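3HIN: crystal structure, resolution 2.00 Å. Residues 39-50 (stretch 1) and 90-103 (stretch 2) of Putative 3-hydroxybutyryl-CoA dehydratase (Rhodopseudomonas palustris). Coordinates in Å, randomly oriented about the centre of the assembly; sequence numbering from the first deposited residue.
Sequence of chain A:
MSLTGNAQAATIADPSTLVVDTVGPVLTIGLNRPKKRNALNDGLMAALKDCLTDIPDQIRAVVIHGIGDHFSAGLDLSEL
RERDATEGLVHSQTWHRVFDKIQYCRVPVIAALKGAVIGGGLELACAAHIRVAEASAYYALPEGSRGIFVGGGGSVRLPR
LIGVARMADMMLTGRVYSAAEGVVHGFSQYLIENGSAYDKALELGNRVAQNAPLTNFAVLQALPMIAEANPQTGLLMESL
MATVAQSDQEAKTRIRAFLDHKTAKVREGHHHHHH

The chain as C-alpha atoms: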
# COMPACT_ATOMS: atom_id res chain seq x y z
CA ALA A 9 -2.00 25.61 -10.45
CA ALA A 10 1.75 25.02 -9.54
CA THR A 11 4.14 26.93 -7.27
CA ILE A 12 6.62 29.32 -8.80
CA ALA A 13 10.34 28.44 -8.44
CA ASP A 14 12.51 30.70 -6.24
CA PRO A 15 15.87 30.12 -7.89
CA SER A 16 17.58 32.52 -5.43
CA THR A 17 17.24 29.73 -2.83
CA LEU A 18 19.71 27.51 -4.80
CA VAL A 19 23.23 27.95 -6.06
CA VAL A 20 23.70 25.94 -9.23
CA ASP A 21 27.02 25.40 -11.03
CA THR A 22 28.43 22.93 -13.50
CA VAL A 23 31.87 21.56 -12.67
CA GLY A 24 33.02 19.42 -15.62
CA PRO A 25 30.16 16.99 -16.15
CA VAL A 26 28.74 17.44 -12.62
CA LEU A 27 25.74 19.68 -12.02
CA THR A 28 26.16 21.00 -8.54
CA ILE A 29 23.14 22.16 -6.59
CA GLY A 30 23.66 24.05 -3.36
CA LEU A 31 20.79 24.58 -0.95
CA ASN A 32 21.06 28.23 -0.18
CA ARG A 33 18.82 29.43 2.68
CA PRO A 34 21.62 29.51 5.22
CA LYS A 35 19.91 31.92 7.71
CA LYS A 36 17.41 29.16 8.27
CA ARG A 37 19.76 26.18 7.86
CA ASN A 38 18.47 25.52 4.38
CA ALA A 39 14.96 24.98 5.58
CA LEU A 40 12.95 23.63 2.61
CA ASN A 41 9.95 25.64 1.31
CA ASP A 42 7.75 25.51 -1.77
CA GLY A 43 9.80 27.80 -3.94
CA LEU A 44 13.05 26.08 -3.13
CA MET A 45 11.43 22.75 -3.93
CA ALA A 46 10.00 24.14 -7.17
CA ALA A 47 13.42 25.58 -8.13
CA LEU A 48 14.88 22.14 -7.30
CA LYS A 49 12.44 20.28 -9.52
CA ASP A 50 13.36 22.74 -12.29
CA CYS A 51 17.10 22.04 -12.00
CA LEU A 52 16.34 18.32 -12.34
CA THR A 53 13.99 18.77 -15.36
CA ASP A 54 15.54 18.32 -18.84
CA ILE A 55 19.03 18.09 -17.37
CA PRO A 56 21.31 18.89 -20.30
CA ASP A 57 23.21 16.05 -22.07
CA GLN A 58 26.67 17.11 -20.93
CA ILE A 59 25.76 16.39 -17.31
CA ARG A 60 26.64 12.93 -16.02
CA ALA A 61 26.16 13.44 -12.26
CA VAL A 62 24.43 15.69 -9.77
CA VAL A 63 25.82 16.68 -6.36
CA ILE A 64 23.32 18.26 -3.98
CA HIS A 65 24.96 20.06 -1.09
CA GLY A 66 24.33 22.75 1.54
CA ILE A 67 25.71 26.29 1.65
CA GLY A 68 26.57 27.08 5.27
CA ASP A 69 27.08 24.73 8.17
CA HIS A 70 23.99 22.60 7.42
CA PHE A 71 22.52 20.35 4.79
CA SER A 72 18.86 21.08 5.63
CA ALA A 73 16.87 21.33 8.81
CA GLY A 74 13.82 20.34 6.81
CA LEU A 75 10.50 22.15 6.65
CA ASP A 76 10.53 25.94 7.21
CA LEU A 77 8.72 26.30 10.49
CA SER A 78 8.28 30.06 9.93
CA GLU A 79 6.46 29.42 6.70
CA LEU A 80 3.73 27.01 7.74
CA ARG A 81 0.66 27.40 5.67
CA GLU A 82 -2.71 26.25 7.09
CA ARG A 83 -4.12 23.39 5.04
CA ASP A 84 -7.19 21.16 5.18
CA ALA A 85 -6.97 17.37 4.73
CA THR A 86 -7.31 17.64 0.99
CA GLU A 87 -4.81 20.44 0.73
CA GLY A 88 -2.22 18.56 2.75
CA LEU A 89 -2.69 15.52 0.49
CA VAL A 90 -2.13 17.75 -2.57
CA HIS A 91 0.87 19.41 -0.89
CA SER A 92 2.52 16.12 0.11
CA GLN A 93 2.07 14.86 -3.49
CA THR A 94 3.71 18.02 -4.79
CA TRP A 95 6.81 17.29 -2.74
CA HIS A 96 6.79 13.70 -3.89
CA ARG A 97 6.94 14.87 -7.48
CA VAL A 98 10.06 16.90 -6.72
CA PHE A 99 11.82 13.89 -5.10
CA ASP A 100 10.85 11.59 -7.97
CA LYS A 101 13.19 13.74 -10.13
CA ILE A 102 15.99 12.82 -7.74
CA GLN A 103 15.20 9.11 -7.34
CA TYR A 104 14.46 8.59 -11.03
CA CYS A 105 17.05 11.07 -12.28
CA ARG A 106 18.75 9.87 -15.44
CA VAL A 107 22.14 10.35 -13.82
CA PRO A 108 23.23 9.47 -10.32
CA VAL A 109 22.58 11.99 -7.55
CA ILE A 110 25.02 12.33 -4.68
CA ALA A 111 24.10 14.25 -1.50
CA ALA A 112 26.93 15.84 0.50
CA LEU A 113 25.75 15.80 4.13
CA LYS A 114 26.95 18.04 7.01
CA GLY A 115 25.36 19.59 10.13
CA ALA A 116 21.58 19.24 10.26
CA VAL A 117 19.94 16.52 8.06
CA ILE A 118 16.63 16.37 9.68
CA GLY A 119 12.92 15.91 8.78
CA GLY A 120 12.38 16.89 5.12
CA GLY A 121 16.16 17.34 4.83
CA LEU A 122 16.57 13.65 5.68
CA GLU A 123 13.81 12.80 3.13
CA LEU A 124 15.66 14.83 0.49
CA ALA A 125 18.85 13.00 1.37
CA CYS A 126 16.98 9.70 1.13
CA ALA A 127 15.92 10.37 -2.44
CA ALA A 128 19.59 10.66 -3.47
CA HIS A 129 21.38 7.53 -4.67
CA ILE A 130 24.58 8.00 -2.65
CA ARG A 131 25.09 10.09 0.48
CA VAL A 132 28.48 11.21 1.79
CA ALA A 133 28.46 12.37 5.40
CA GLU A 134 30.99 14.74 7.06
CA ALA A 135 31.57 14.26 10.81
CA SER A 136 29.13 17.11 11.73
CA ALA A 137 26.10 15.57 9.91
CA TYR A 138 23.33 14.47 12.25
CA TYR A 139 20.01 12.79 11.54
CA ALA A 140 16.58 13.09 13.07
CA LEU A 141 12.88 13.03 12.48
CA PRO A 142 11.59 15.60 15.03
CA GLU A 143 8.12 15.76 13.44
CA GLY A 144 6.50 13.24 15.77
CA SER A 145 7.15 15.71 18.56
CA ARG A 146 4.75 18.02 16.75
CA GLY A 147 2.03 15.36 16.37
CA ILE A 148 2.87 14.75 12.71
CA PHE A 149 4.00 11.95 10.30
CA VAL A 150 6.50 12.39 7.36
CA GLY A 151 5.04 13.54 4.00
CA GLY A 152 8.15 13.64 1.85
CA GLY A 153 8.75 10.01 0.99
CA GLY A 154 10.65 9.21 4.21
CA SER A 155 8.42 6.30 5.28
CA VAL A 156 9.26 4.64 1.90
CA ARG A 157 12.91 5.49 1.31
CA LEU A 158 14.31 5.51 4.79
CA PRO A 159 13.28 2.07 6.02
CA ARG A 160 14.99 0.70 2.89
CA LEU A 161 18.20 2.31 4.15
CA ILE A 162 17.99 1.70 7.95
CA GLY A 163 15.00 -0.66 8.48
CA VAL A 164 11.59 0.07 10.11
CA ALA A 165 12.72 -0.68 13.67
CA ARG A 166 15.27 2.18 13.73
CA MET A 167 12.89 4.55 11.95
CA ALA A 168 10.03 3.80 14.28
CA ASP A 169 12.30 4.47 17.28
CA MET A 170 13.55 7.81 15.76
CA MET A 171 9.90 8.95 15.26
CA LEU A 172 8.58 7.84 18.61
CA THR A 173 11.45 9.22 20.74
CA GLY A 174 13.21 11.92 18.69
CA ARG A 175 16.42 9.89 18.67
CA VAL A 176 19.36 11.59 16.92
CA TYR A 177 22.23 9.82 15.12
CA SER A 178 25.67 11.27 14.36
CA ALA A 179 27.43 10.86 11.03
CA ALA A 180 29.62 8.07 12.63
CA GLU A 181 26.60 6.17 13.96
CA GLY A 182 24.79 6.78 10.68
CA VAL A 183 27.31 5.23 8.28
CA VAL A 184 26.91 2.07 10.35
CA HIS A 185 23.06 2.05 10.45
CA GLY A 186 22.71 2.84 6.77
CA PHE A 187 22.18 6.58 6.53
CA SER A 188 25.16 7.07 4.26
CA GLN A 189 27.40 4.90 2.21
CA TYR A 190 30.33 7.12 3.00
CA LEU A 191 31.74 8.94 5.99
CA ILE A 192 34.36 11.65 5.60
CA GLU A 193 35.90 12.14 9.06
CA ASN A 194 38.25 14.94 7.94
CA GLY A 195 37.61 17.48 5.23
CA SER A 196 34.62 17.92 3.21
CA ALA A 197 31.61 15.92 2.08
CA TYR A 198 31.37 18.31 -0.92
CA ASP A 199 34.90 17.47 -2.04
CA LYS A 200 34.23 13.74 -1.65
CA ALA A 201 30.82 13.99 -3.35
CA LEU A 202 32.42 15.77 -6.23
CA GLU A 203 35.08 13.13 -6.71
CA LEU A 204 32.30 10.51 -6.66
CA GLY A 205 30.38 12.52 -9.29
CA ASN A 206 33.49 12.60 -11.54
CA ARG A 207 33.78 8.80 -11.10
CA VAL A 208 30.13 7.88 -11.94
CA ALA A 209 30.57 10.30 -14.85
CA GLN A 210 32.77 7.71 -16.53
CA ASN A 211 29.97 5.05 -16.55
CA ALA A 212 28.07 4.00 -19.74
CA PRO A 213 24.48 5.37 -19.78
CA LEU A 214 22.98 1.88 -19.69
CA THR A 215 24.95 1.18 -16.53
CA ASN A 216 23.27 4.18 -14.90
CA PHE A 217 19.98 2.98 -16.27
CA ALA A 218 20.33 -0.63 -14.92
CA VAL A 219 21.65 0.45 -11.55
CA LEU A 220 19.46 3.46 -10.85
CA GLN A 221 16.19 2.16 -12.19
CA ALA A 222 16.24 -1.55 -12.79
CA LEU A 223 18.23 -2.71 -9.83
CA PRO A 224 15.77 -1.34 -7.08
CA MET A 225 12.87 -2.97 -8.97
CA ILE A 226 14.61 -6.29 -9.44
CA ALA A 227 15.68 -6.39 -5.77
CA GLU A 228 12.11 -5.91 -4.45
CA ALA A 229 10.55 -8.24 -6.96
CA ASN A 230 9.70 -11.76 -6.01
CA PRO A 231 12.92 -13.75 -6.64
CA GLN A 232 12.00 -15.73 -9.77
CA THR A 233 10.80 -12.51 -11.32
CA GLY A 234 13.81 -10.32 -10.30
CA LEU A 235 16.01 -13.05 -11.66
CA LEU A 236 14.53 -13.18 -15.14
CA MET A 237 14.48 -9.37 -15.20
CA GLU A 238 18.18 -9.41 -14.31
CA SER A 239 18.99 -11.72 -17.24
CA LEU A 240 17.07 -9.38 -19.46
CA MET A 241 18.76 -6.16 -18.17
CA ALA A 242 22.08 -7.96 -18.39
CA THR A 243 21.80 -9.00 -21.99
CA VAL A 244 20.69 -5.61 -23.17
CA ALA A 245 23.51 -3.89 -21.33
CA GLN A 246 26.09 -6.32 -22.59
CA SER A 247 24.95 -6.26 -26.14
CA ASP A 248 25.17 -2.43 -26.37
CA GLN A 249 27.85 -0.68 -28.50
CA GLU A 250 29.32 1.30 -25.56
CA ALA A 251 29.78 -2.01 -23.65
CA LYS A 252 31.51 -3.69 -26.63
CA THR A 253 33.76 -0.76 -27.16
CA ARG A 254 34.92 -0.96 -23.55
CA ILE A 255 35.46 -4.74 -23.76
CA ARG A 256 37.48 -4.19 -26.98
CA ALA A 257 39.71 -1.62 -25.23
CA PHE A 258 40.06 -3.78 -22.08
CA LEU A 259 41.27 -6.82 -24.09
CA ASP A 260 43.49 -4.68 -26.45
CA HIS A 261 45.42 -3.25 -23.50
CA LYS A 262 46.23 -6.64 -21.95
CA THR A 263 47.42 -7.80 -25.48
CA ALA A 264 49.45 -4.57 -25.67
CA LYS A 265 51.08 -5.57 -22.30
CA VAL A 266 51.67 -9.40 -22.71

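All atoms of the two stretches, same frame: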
# COMPACT_ATOMS: atom_id res chain seq x y z
N ALA A 39 16.33 25.37 5.46
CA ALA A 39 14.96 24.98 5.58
C ALA A 39 14.28 24.95 4.20
O ALA A 39 14.32 25.93 3.44
CB ALA A 39 14.23 25.95 6.53
N LEU A 40 13.66 23.82 3.88
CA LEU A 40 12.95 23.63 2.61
C LEU A 40 11.63 24.39 2.62
O LEU A 40 11.00 24.45 3.64
CB LEU A 40 12.67 22.14 2.39
CG LEU A 40 13.86 21.22 2.62
CD1 LEU A 40 13.43 19.73 2.38
CD2 LEU A 40 15.14 21.67 1.77
N ASN A 41 11.26 24.99 1.48
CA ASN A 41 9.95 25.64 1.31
C ASN A 41 9.49 25.43 -0.11
O ASN A 41 10.26 24.89 -0.93
CB ASN A 41 9.99 27.15 1.67
CG ASN A 41 10.87 27.97 0.70
OD1 ASN A 41 11.45 27.45 -0.27
ND2 ASN A 41 10.94 29.25 0.95
N ASP A 42 8.29 25.87 -0.45
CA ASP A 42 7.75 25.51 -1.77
C ASP A 42 8.54 26.04 -2.93
O ASP A 42 8.67 25.37 -3.93
CB ASP A 42 6.28 25.86 -1.96
CG ASP A 42 5.36 25.14 -0.96
OD1 ASP A 42 5.77 24.07 -0.48
OD2 ASP A 42 4.24 25.64 -0.63
N GLY A 43 9.10 27.23 -2.80
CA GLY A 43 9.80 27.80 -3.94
C GLY A 43 11.18 27.15 -4.10
O GLY A 43 11.75 27.05 -5.19
N LEU A 44 11.75 26.69 -2.99
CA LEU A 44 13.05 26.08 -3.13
C LEU A 44 12.83 24.74 -3.83
O LEU A 44 13.49 24.46 -4.81
CB LEU A 44 13.81 25.96 -1.81
CG LEU A 44 15.09 25.08 -1.83
CD1 LEU A 44 15.91 25.40 -0.64
CD2 LEU A 44 14.79 23.56 -1.82
N MET A 45 11.83 24.02 -3.36
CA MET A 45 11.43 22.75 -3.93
C MET A 45 11.07 22.87 -5.38
O MET A 45 11.48 22.02 -6.19
CB MET A 45 10.31 22.12 -3.06
CG MET A 45 10.86 21.65 -1.69
SD MET A 45 11.89 20.14 -1.85
CE MET A 45 10.47 19.08 -2.08
N ALA A 46 10.33 23.92 -5.75
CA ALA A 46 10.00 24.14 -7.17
C ALA A 46 11.25 24.45 -8.01
O ALA A 46 11.41 23.92 -9.13
CB ALA A 46 8.96 25.22 -7.33
N ALA A 47 12.14 25.28 -7.47
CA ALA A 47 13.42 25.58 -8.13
C ALA A 47 14.21 24.30 -8.29
O ALA A 47 14.83 24.15 -9.31
CB ALA A 47 14.28 26.59 -7.33
N LEU A 48 14.24 23.47 -7.25
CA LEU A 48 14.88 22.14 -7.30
C LEU A 48 14.34 21.23 -8.41
O LEU A 48 15.08 20.72 -9.22
CB LEU A 48 14.70 21.43 -5.94
CG LEU A 48 15.40 20.09 -5.76
CD1 LEU A 48 16.90 20.24 -6.15
CD2 LEU A 48 15.28 19.52 -4.29
N LYS A 49 13.05 21.05 -8.47
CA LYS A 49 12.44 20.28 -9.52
C LYS A 49 12.89 20.78 -10.91
O LYS A 49 13.21 19.98 -11.79
CB LYS A 49 10.95 20.44 -9.38
CG LYS A 49 10.11 19.55 -10.26
CD LYS A 49 8.63 19.77 -9.87
CE LYS A 49 7.71 19.61 -11.05
NZ LYS A 49 7.28 18.17 -11.04
N ASP A 50 12.88 22.10 -11.07
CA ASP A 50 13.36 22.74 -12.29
C ASP A 50 14.77 22.33 -12.65
O ASP A 50 15.01 21.97 -13.78
CB ASP A 50 13.31 24.27 -12.19
CG ASP A 50 11.93 24.84 -12.48
OD1 ASP A 50 11.00 24.02 -12.75
OD2 ASP A 50 11.77 26.11 -12.42
N VAL A 90 -2.66 17.13 -1.37
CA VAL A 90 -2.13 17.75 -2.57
C VAL A 90 -0.70 18.24 -2.32
O VAL A 90 0.14 18.06 -3.12
CB VAL A 90 -3.07 18.93 -3.07
CG1 VAL A 90 -2.36 19.84 -4.15
CG2 VAL A 90 -4.46 18.34 -3.60
N HIS A 91 -0.45 18.86 -1.19
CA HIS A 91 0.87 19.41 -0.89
C HIS A 91 1.91 18.31 -0.70
O HIS A 91 3.02 18.41 -1.21
CB HIS A 91 0.80 20.32 0.34
CG HIS A 91 2.10 20.97 0.67
ND1 HIS A 91 2.86 20.60 1.77
CD2 HIS A 91 2.81 21.93 0.02
CE1 HIS A 91 3.98 21.30 1.77
NE2 HIS A 91 3.97 22.12 0.73
N SER A 92 1.60 17.26 0.04
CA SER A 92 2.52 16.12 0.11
C SER A 92 2.86 15.61 -1.30
O SER A 92 4.04 15.39 -1.59
CB SER A 92 1.89 14.96 0.94
OG SER A 92 2.80 13.84 0.98
N GLN A 93 1.85 15.39 -2.15
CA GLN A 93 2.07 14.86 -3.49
C GLN A 93 3.03 15.73 -4.33
O GLN A 93 3.95 15.23 -5.02
CB GLN A 93 0.69 14.70 -4.14
CG GLN A 93 -0.02 13.49 -3.49
CD GLN A 93 0.59 12.12 -3.90
OE1 GLN A 93 0.45 11.69 -5.05
NE2 GLN A 93 1.27 11.43 -2.96
N THR A 94 2.79 17.03 -4.27
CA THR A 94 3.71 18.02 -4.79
C THR A 94 5.17 17.75 -4.41
O THR A 94 6.04 17.71 -5.27
CB THR A 94 3.24 19.38 -4.31
OG1 THR A 94 2.30 19.85 -5.27
CG2 THR A 94 4.29 20.28 -4.16
N TRP A 95 5.44 17.54 -3.13
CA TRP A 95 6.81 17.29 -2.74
C TRP A 95 7.27 15.95 -3.28
O TRP A 95 8.41 15.82 -3.67
CB TRP A 95 6.99 17.39 -1.21
CG TRP A 95 7.11 18.86 -0.78
CD1 TRP A 95 6.44 19.92 -1.32
CD2 TRP A 95 7.97 19.40 0.22
NE1 TRP A 95 6.81 21.10 -0.68
CE2 TRP A 95 7.75 20.79 0.27
CE3 TRP A 95 8.92 18.84 1.08
CZ2 TRP A 95 8.44 21.65 1.14
CZ3 TRP A 95 9.59 19.68 1.98
CH2 TRP A 95 9.36 21.08 1.98
N HIS A 96 6.37 14.95 -3.34
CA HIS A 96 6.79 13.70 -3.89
C HIS A 96 7.24 13.87 -5.35
O HIS A 96 8.20 13.21 -5.81
CB HIS A 96 5.68 12.67 -3.80
CG HIS A 96 5.45 12.18 -2.40
ND1 HIS A 96 4.71 11.06 -2.14
CD2 HIS A 96 5.78 12.71 -1.19
CE1 HIS A 96 4.63 10.88 -0.84
NE2 HIS A 96 5.27 11.86 -0.23
N ARG A 97 6.58 14.77 -6.08
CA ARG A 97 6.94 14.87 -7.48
C ARG A 97 8.33 15.48 -7.64
O ARG A 97 9.07 15.12 -8.60
CB ARG A 97 5.91 15.67 -8.30
CG ARG A 97 4.52 15.09 -8.27
CD ARG A 97 4.36 13.73 -9.08
NE ARG A 97 4.93 12.55 -8.37
CZ ARG A 97 4.31 11.90 -7.38
NH1 ARG A 97 4.92 10.86 -6.81
NH2 ARG A 97 3.12 12.30 -6.92
N VAL A 98 8.71 16.35 -6.71
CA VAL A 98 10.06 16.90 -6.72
C VAL A 98 11.07 15.75 -6.46
O VAL A 98 12.01 15.59 -7.17
CB VAL A 98 10.28 17.97 -5.63
CG1 VAL A 98 11.77 18.37 -5.64
CG2 VAL A 98 9.33 19.21 -5.79
N PHE A 99 10.85 14.95 -5.42
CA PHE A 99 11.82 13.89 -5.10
C PHE A 99 11.88 12.78 -6.13
O PHE A 99 12.89 12.07 -6.24
CB PHE A 99 11.53 13.32 -3.71
CG PHE A 99 11.80 14.29 -2.59
CD1 PHE A 99 12.71 15.34 -2.78
CD2 PHE A 99 11.16 14.16 -1.34
CE1 PHE A 99 13.00 16.28 -1.73
CE2 PHE A 99 11.43 15.06 -0.29
CZ PHE A 99 12.38 16.10 -0.48
N ASP A 100 10.79 12.58 -6.89
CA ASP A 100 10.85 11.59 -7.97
C ASP A 100 11.94 12.02 -8.96
O ASP A 100 12.59 11.17 -9.57
CB ASP A 100 9.52 11.50 -8.74
CG ASP A 100 8.50 10.59 -8.08
OD1 ASP A 100 7.33 10.81 -8.39
OD2 ASP A 100 8.80 9.68 -7.24
N LYS A 101 12.14 13.33 -9.16
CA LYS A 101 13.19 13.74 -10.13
C LYS A 101 14.59 13.47 -9.58
O LYS A 101 15.53 13.47 -10.32
CB LYS A 101 13.07 15.25 -10.40
CG LYS A 101 11.69 15.66 -10.87
CD LYS A 101 11.37 15.09 -12.20
CE LYS A 101 10.61 16.14 -13.04
NZ LYS A 101 10.63 15.71 -14.50
N ILE A 102 14.73 13.27 -8.28
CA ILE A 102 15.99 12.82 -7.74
C ILE A 102 16.12 11.30 -7.89
O ILE A 102 17.05 10.79 -8.51
CB ILE A 102 16.05 13.13 -6.25
CG1 ILE A 102 15.74 14.63 -6.03
CG2 ILE A 102 17.44 12.76 -5.69
CD1 ILE A 102 16.16 15.15 -4.58
N GLN A 103 15.19 10.57 -7.28
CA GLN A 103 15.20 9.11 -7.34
C GLN A 103 15.35 8.57 -8.76
O GLN A 103 16.17 7.68 -9.01
CB GLN A 103 13.86 8.51 -6.79
CG GLN A 103 13.91 6.92 -6.70
CD GLN A 103 12.73 6.34 -5.88
OE1 GLN A 103 11.96 7.08 -5.28
NE2 GLN A 103 12.61 5.00 -5.84

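What ties the start of the first helix to the second stretch? The answer is one carboxylate oxygen. D42 OD1 accepts two hydrogen bonds, from H91 NE2 at 2.9 Å and from W95 NE1 at 3.2 Å, both with nearly straight N-H...O angles. H91 and W95 lie one helical turn apart, so their ring nitrogens can converge on a single acceptor. None of the three CA-to-CB bonds points straight at the other stretch; the conformations beyond CB close the gap. D42 is in m with chi2 at -25°, H91 is in t with chi2 at -108°, and W95 is in m with chi2 at 37°. In each ring the oxygen lies at the edge, near the plane, where an N-H can meet it. Aspartate suits the place: OD1 takes both hydrogen bonds here, and OD2 is hydrogen-bonded elsewhere in the structure.

How does the first helix begin beside W95? N41, in the N-cap position, takes chi1 = 66° (p), which brings its OD1 to 2.8 Å from L44 N, a capping bond that satisfies an amide in the first turn. The CA-to-CB bond of N41 points away from the second stretch, and its backbone atom C lies 4.1 Å from W95 CZ2. Just before it, L40 points toward the second stretch and sets its CB 3.5 Å from W95 CH2, adding apolar cover to the six-membered ring of the buried indole.

What fills the space between the helices? Chiefly M45, whose CA-to-CB bond points toward the second helix and whose three chi angles are all m. This folded chain turns the thioether across the indole instead of extending past it: M45 SD sits 4.4 Å from the centroid of the six-membered ring of W95, and M45 CE lies 3.8 Å from that of the five-membered ring, both over the face. The same methyl, M45 CE, comes within 3.7 Å of V98 CB and 3.8 Å of F99 CE1. F99 starts away from the first stretch, but its m rotamer brings the ring end back to meet it. An unbranched, flexible methionine can contact W95, V98 and F99 together.

Where do the helices come closest along their backbones, and what surrounds that point? K49 and V98 have the nearest CA atoms, 5.0 Å apart, and the axes cross at 34°. The compact, beta-branched V98, in t, fits this tight passage: its CG2 is 3.6 Å from M45 O, and its CG1 is 3.9 Å from L48 CD2. L48, whose CA-to-CB bond points toward the second stretch, has chi1 t and chi2 p, and its CD2 is 4.5 Å from I102 CD1. At the partly exposed margin the aliphatic parts of two lysines pack together. K49 CG packs 4.2 Å from K101 CG, and K49 NZ lies 4.0 Å from R97 CB. The end of R97 leads away and forms a salt bridge with D100, R97 NH1 to D100 OD1 at 2.9 Å.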